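Local coordinates for probable intron-encoded endonuclease 1 (Wickerhamomyces canadensis, PDB 6X1J), which acts as a LAGLIDADG homing endonuclease that binds and cuts a specific DNA target, serving intron homing in the mitochondrial 21S rRNA gene, at a contact of chain A with DNA. Residues are numbered along the deposited sequence; one frame, centred on the assembly and turned at random.

Site 1: a contact of chain A with DNA. Residues 166, 168, 195-196. With nucleotides of chain C; nucleotides of chain B.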
loop_
_atom_site.group_PDB
_atom_site.type_symbol
_atom_site.label_atom_id
_atom_site.label_comp_id
_atom_site.label_asym_id
_atom_site.label_seq_id
_atom_site.Cartn_x
_atom_site.Cartn_y
_atom_site.Cartn_z
ATOM N N HIS A 166 -1.918 -7.198 -8.846
ATOM C CA HIS A 166 -2.851 -6.480 -9.750
ATOM C C HIS A 166 -2.323 -5.073 -10.023
ATOM O O HIS A 166 -2.745 -4.111 -9.339
ATOM C CB HIS A 166 -4.268 -6.589 -9.189
ATOM C CG HIS A 166 -4.798 -7.986 -9.278
ATOM N ND1 HIS A 166 -5.279 -8.502 -10.457
ATOM C CD2 HIS A 166 -4.869 -8.984 -8.375
ATOM C CE1 HIS A 166 -5.658 -9.753 -10.280
ATOM N NE2 HIS A 166 -5.410 -10.076 -9.004
ATOM N N GLN A 168 -2.833 -3.254 -12.802
ATOM C CA GLN A 168 -3.598 -2.788 -13.986
ATOM C C GLN A 168 -3.364 -1.293 -14.214
ATOM O O GLN A 168 -3.267 -0.907 -15.387
ATOM C CB GLN A 168 -5.097 -3.109 -13.896
ATOM C CG GLN A 168 -5.422 -4.578 -14.175
ATOM C CD GLN A 168 -5.308 -5.426 -12.939
ATOM O OE1 GLN A 168 -4.516 -5.103 -12.053
ATOM N NE2 GLN A 168 -6.146 -6.459 -12.849
ATOM N N ASN A 195 -5.131 -8.473 -17.905
ATOM C CA ASN A 195 -6.483 -8.596 -17.337
ATOM C C ASN A 195 -7.241 -7.346 -17.823
ATOM O O ASN A 195 -6.758 -6.223 -17.580
ATOM C CB ASN A 195 -6.375 -8.877 -15.833
ATOM C CG ASN A 195 -7.740 -8.865 -15.181
ATOM O OD1 ASN A 195 -8.033 -8.012 -14.332
ATOM N ND2 ASN A 195 -8.621 -9.719 -15.686
ATOM N N LYS A 196 -8.326 -7.532 -18.581
ATOM C CA LYS A 196 -9.018 -6.443 -19.332
ATOM C C LYS A 196 -7.982 -5.572 -20.069
ATOM O O LYS A 196 -7.982 -4.345 -19.906
ATOM C CB LYS A 196 -9.865 -5.613 -18.370
ATOM C CG LYS A 196 -10.818 -6.427 -17.508
ATOM C CD LYS A 196 -12.272 -6.048 -17.670
ATOM C CE LYS A 196 -13.146 -6.809 -16.701
ATOM N NZ LYS A 196 -13.920 -5.889 -15.845
ATOM P P DG C 9 -16.202 -10.947 -22.275
ATOM O OP1 DG C 9 -17.421 -11.160 -23.077
ATOM O OP2 DG C 9 -15.156 -9.988 -22.742
ATOM O "O5'" DG C 9 -16.690 -10.545 -20.819
ATOM C "C5'" DG C 9 -17.588 -11.429 -20.150
ATOM C "C4'" DG C 9 -17.728 -11.027 -18.704
ATOM O "O4'" DG C 9 -16.506 -11.321 -17.986
ATOM C "C3'" DG C 9 -18.020 -9.549 -18.466
ATOM O "O3'" DG C 9 -19.080 -9.489 -17.517
ATOM C "C2'" DG C 9 -16.698 -9.020 -17.945
ATOM C "C1'" DG C 9 -16.219 -10.220 -17.182
ATOM N N9 DG C 9 -14.813 -10.256 -16.827
ATOM C C8 DG C 9 -13.725 -9.940 -17.602
ATOM N N7 DG C 9 -12.592 -10.045 -16.959
ATOM C C5 DG C 9 -12.960 -10.436 -15.677
ATOM C C6 DG C 9 -12.167 -10.681 -14.522
ATOM O O6 DG C 9 -10.936 -10.619 -14.396
ATOM N N1 DG C 9 -12.950 -11.056 -13.437
ATOM C C2 DG C 9 -14.318 -11.161 -13.446
ATOM N N2 DG C 9 -14.888 -11.537 -12.281
ATOM N N3 DG C 9 -15.069 -10.919 -14.512
ATOM C C4 DG C 9 -14.327 -10.584 -15.586
ATOM P P DT B 16 -6.516 -0.523 -11.202
ATOM O OP1 DT B 16 -7.781 -0.011 -10.712
ATOM O OP2 DT B 16 -5.277 0.126 -10.716
ATOM O "O5'" DT B 16 -6.149 -2.013 -10.808
ATOM C "C5'" DT B 16 -7.116 -3.052 -10.682
ATOM C "C4'" DT B 16 -7.732 -3.072 -9.301
ATOM O "O4'" DT B 16 -9.160 -2.995 -9.482
ATOM C "C3'" DT B 16 -7.524 -4.389 -8.584
ATOM O "O3'" DT B 16 -7.788 -4.276 -7.200
ATOM C "C2'" DT B 16 -8.615 -5.252 -9.175
ATOM C "C1'" DT B 16 -9.752 -4.279 -9.300
ATOM N N1 DT B 16 -10.663 -4.466 -10.417
ATOM C C2 DT B 16 -12.006 -4.434 -10.140
ATOM O O2 DT B 16 -12.453 -4.432 -9.003
ATOM N N3 DT B 16 -12.816 -4.435 -11.246
ATOM C C4 DT B 16 -12.420 -4.449 -12.570
ATOM O O4 DT B 16 -13.265 -4.443 -13.458
ATOM C C5 DT B 16 -10.992 -4.415 -12.785
ATOM C C7 DT B 16 -10.468 -4.400 -14.186
ATOM C C6 DT B 16 -10.196 -4.394 -11.711
ATOM P P DC B 17 -6.594 -4.232 -6.195
ATOM O OP1 DC B 17 -6.848 -3.071 -5.311
ATOM O OP2 DC B 17 -5.325 -4.255 -6.978
ATOM O "O5'" DC B 17 -6.747 -5.544 -5.297
ATOM C "C5'" DC B 17 -6.598 -6.926 -5.741
ATOM C "C4'" DC B 17 -7.899 -7.673 -5.526
ATOM O "O4'" DC B 17 -8.840 -7.425 -6.609
ATOM C "C3'" DC B 17 -7.847 -9.191 -5.337
ATOM O "O3'" DC B 17 -8.631 -9.510 -4.160
ATOM C "C2'" DC B 17 -8.419 -9.714 -6.642
ATOM C "C1'" DC B 17 -9.399 -8.646 -7.066
ATOM N N1 DC B 17 -9.629 -8.534 -8.534
ATOM C C2 DC B 17 -10.933 -8.365 -9.038
ATOM O O2 DC B 17 -11.894 -8.345 -8.250
ATOM N N3 DC B 17 -11.112 -8.229 -10.372
ATOM C C4 DC B 17 -10.058 -8.214 -11.189
ATOM N N4 DC B 17 -10.282 -8.102 -12.500
ATOM C C5 DC B 17 -8.728 -8.359 -10.701
ATOM C C6 DC B 17 -8.560 -8.491 -9.378
HETATM O O HOH W 1 -10.323 -9.792 -18.865
#
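Asn195 and Lys196 read base edges on both DNA strands in the major groove. From CB, the Lys196 side chain leaves the backbone and brings CG within 3.9 Å of the DT16 methyl carbon C7. CD then skirts DG9 of chain C, and CE lies over the face of that guanine's five-membered ring, 3.3 Å from C8. A final bend (chi4 123°) turns the ammonium NZ toward DT16 of chain B, where it donates to the thymine O4 at 2.9 Å. The backbone N of Lys196 also reaches DG9 N7 through water 1.

The amide of Asn195 serves one base of each strand. Its OD1 accepts a nearly straight bond from DC17 N4, 2.9 Å, in the carbonyl plane and on a lone pair, while ND2 donates to DG9 O6 at 2.8 Å. Gln168 NE2 gives OD1 a second bond and also donates to His166 ND1, which helps fix the amide and the ring. The His166 ring presents a face to the cytosine edge, CE1 lying 3.3 Å from DC17 C6 with the planes at 75°.

A leucine at Asn195 would probably leave DC17 N4 and DG9 O6 without these protein partners and take from Gln168 NE2 one of the two bonds that hold it.

Asn195 ends strand 191-195, Lys196 begins the turn into strand 198-203, and His166 and Gln168 follow strand 163-165.

Site 2: a contact of chain A with DNA. Residues 17, 26, 83, 107-108. With nucleotides of chain B.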
loop_
_atom_site.group_PDB
_atom_site.type_symbol
_atom_site.label_atom_id
_atom_site.label_comp_id
_atom_site.label_asym_id
_atom_site.label_seq_id
_atom_site.Cartn_x
_atom_site.Cartn_y
_atom_site.Cartn_z
ATOM N N PRO A 17 -8.198 22.970 11.886
ATOM C CA PRO A 17 -7.007 22.529 11.173
ATOM C C PRO A 17 -5.808 23.430 11.495
ATOM O O PRO A 17 -4.719 22.889 11.712
ATOM C CB PRO A 17 -7.396 22.605 9.685
ATOM C CG PRO A 17 -8.910 22.557 9.676
ATOM C CD PRO A 17 -9.341 23.195 10.987
ATOM N N LYS A 26 3.759 18.641 14.871
ATOM C CA LYS A 26 4.447 18.143 13.630
ATOM C C LYS A 26 5.973 18.189 13.725
ATOM O O LYS A 26 6.607 17.262 13.196
ATOM C CB LYS A 26 4.020 18.948 12.415
ATOM C CG LYS A 26 2.583 18.658 12.053
ATOM C CD LYS A 26 2.148 19.400 10.845
ATOM C CE LYS A 26 0.670 19.202 10.667
ATOM N NZ LYS A 26 0.207 19.720 9.374
ATOM N N ILE A 83 -4.535 11.563 13.461
ATOM C CA ILE A 83 -5.110 12.221 14.671
ATOM C C ILE A 83 -6.361 11.433 15.093
ATOM O O ILE A 83 -6.484 11.130 16.275
ATOM C CB ILE A 83 -5.413 13.707 14.354
ATOM C CG1 ILE A 83 -4.133 14.540 14.325
ATOM C CG2 ILE A 83 -6.440 14.307 15.303
ATOM C CD1 ILE A 83 -4.344 15.961 13.871
ATOM N N PHE A 107 -2.416 13.762 8.492
ATOM C CA PHE A 107 -2.315 15.200 8.131
ATOM C C PHE A 107 -1.217 15.359 7.057
ATOM O O PHE A 107 -0.401 14.458 6.899
ATOM C CB PHE A 107 -2.105 16.069 9.378
ATOM C CG PHE A 107 -1.031 15.625 10.343
ATOM C CD1 PHE A 107 0.293 15.576 9.955
ATOM C CD2 PHE A 107 -1.341 15.346 11.666
ATOM C CE1 PHE A 107 1.278 15.182 10.835
ATOM C CE2 PHE A 107 -0.352 14.972 12.562
ATOM C CZ PHE A 107 0.957 14.872 12.140
ATOM N N GLU A 108 -1.164 16.515 6.388
ATOM C CA GLU A 108 -0.001 16.947 5.553
ATOM C C GLU A 108 1.261 16.954 6.416
ATOM O O GLU A 108 1.191 17.359 7.575
ATOM C CB GLU A 108 -0.240 18.333 4.969
ATOM C CG GLU A 108 -1.469 18.381 4.087
ATOM C CD GLU A 108 -1.788 19.772 3.581
ATOM O OE1 GLU A 108 -0.907 20.667 3.756
ATOM O OE2 GLU A 108 -2.906 19.955 3.022
ATOM P P DA B 7 -3.590 19.393 8.269
ATOM O OP1 DA B 7 -2.560 19.894 9.216
ATOM O OP2 DA B 7 -3.150 18.681 7.003
ATOM O "O5'" DA B 7 -4.619 18.492 9.085
ATOM C "C5'" DA B 7 -4.895 18.721 10.482
ATOM C "C4'" DA B 7 -6.337 18.369 10.761
ATOM O "O4'" DA B 7 -7.187 19.210 9.946
ATOM C "C3'" DA B 7 -6.735 16.925 10.439
ATOM O "O3'" DA B 7 -7.414 16.359 11.584
ATOM C "C2'" DA B 7 -7.472 17.054 9.112
ATOM C "C1'" DA B 7 -8.082 18.446 9.161
ATOM N N9 DA B 7 -8.173 19.104 7.859
ATOM C C8 DA B 7 -7.153 19.188 6.943
ATOM N N7 DA B 7 -7.478 19.834 5.849
ATOM C C5 DA B 7 -8.798 20.207 6.061
ATOM C C6 DA B 7 -9.705 20.942 5.281
ATOM N N6 DA B 7 -9.407 21.432 4.078
ATOM N N1 DA B 7 -10.947 21.144 5.773
ATOM C C2 DA B 7 -11.236 20.656 6.986
ATOM N N3 DA B 7 -10.459 19.966 7.826
ATOM C C4 DA B 7 -9.235 19.778 7.299
HETATM O O HOH W 2 -1.586 21.931 10.801
#
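A phosphate-binding cradle, built from the end of helix 20-26 and the loop after strand 98-105, receives the backbone of DA7 of chain B, while Pro17 from the N-terminal segment meets its sugar and base. The ammonium NZ of Lys26 forms a salt bridge with the phosphate oxygen OP1 at 2.8 Å. Beyond CG the lysine is extended, its chi2, chi3 and chi4 all close to 180°, which carries the charge from the helix end to the DNA. NZ also donates to the main-chain O of Glu108, 3.1 Å away, from a position tilted 27° from the carbonyl plane. Water 2 joins NZ to OP1 by a second route.

The other phosphate oxygen, OP2, accepts from the backbone N of Glu108 at 3.0 Å. Glu108 thus contributes main-chain atoms on two fronts, one to the phosphate and one to the lysine that pairs with it. Its aliphatic CG also passes near OP2.

Phe107 probably steadies this arrangement: its CB approaches the ester oxygen O5' of DA7 at 3.5 Å, and chi1 of 48° sets CG between the backbone N and the carbonyl carbon. From there one face of the ring meets Lys26 CE, with Ile83 CG1 in plane at its edge. Across the nucleotide, Pro17 CB touches the deoxyribose O4' at 3.4 Å. Its CG lies over the face of the adenine six-membered ring, 3.7 Å from C4.

The hydrogen bonds described all fall on the phosphate and Pro17 meets the base through van der Waals contact, so the site probably holds and positions the target strand with little dependence on sequence, supplementing direct reading of bases.

About 35 Å separates the centres of the C-alpha atoms of site 1 and site 2, and they share no residue or secondary-structure element. Site 1 draws on the loop after strand 163-165, the end of strand 191-195 and the turn beyond, late in the chain, site 2 on helix 20-26 and the loop following strand 98-105, early in it. Chain B runs through both, from DA7 to DT16 and DC17, whereas chain C enters site 1. A single protein chain holds separated stretches of one duplex, combining base reading at site 1 with backbone grip at site 2, as suits the long targets of LAGLIDADG homing endonucleases.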